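Local structure of type IV pilus assembly protein PilF (Pseudomonas aeruginosa, 2HO1) at residues N52-Q55 with A56-P59. The protein is an outer-membrane lipoprotein built from tetratricopeptide repeats that binds PilQ and is essential for localising and assembling it into the secretin of the type IV pilus. Residues are numbered along the deposited sequence; the frame is centred on the assembly and turned at random.
Sequences NTEQ and AKVP
Lys-57 lays its extended aliphatic chain over the backbone carbonyl of Glu-54 and across that residue's carboxylate, at the turn of a tetratricopeptide repeat helical hairpin, where the loop after helix 33-49 winds into helix 57-66. Glu-54 sends CG anti to its own N (chi1 -174°) and then bends at chi2, which brings the carboxylate back beside the lysine. A salt bridge results, Glu-54 OE1 3.3 Å from Lys-57 NZ, though the hydrogen bond within it is weak, and OE2 lies not much farther from the ammonium. Glu-84 carries a carboxylate close to that of Glu-54 and forms a long, weak ion pair with the same lysine, so the positive charge probably eases the crowding of two acids.

The backbone is held by mostly i-to-i+3 bonds. Ala-56 N is shared between Thr-53 O, at 3.2 Å with the donor well above the carbonyl plane, and, weakly, Asn-52 O one residue further back. A weak bond from Lys-57 N to Glu-54 O adds the next turn. Alanine suits its buried place: its small methyl touches both Tyr-47 of helix 33-49 and Val-80 of helix 71-83, with CB 3.2 Å from Thr-53 O. Proline suits a place near the start of a helix, where an N-H is not needed for the i-to-i+4 pattern. Pro-59 has none to offer Gln-55 O, which instead accepts a weak bond from Val-58 N, while Pro-59 CD sits 3.3 Å from that same Gln-55 O.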
loop_
_atom_site.group_PDB
_atom_site.type_symbol
_atom_site.label_atom_id
_atom_site.label_comp_id
_atom_site.label_asym_id
_atom_site.label_seq_id
_atom_site.Cartn_x
_atom_site.Cartn_y
_atom_site.Cartn_z
ATOM N N ASN A 52 20.045 -25.720 11.122
ATOM C CA ASN A 52 20.932 -26.395 10.157
ATOM C C ASN A 52 20.742 -25.800 8.768
ATOM O O ASN A 52 20.334 -26.485 7.825
ATOM C CB ASN A 52 20.642 -27.890 10.079
ATOM C CG ASN A 52 20.560 -28.526 11.429
ATOM O OD1 ASN A 52 19.462 -28.729 11.977
ATOM N ND2 ASN A 52 21.715 -28.842 11.995
ATOM N N THR A 53 21.079 -24.520 8.648
ATOM C CA THR A 53 20.918 -23.757 7.418
ATOM C C THR A 53 21.417 -24.392 6.135
ATOM O O THR A 53 20.669 -24.551 5.159
ATOM C CB THR A 53 21.574 -22.420 7.617
ATOM O OG1 THR A 53 21.052 -21.859 8.827
ATOM C CG2 THR A 53 21.308 -21.498 6.441
ATOM N N GLU A 54 22.691 -24.753 6.147
ATOM C CA GLU A 54 23.333 -25.383 5.001
ATOM C C GLU A 54 22.660 -26.710 4.605
ATOM O O GLU A 54 22.514 -26.989 3.414
ATOM C CB GLU A 54 24.837 -25.566 5.318
ATOM C CG GLU A 54 25.731 -26.096 4.188
ATOM C CD GLU A 54 25.673 -25.280 2.903
ATOM O OE1 GLU A 54 25.444 -24.044 2.959
ATOM O OE2 GLU A 54 25.881 -25.880 1.818
ATOM N N GLN A 55 22.219 -27.512 5.579
ATOM C CA GLN A 55 21.564 -28.807 5.279
ATOM C C GLN A 55 20.213 -28.676 4.585
ATOM O O GLN A 55 19.769 -29.601 3.915
ATOM C CB GLN A 55 21.327 -29.616 6.549
ATOM C CG GLN A 55 22.555 -30.256 7.129
ATOM C CD GLN A 55 22.357 -30.616 8.594
ATOM O OE1 GLN A 55 21.486 -31.428 8.931
ATOM N NE2 GLN A 55 23.160 -29.997 9.478
ATOM N N ALA A 56 19.557 -27.536 4.794
ATOM C CA ALA A 56 18.254 -27.239 4.211
ATOM C C ALA A 56 18.264 -27.291 2.683
ATOM O O ALA A 56 17.249 -27.572 2.063
ATOM C CB ALA A 56 17.781 -25.846 4.692
ATOM N N LYS A 57 19.417 -27.025 2.069
ATOM C CA LYS A 57 19.523 -27.037 0.607
ATOM C C LYS A 57 19.235 -28.353 -0.112
ATOM O O LYS A 57 18.635 -28.349 -1.206
ATOM C CB LYS A 57 20.913 -26.560 0.167
ATOM C CG LYS A 57 21.227 -25.103 0.460
ATOM C CD LYS A 57 22.687 -24.831 0.080
ATOM C CE LYS A 57 23.110 -23.391 0.275
ATOM N NZ LYS A 57 24.569 -23.233 -0.088
ATOM N N VAL A 58 19.670 -29.473 0.466
ATOM C CA VAL A 58 19.466 -30.786 -0.164
ATOM C C VAL A 58 17.998 -31.020 -0.494
ATOM O O VAL A 58 17.649 -31.212 -1.658
ATOM C CB VAL A 58 19.991 -31.945 0.742
ATOM C CG1 VAL A 58 19.722 -33.302 0.079
ATOM C CG2 VAL A 58 21.490 -31.761 0.999
ATOM N N PRO A 59 17.127 -31.017 0.529
ATOM C CA PRO A 59 15.683 -31.217 0.358
ATOM C C PRO A 59 15.087 -30.184 -0.616
ATOM O O PRO A 59 14.265 -30.518 -1.486
ATOM C CB PRO A 59 15.121 -31.007 1.767
ATOM C CG PRO A 59 16.260 -31.325 2.676
ATOM C CD PRO A 59 17.479 -30.826 1.951
#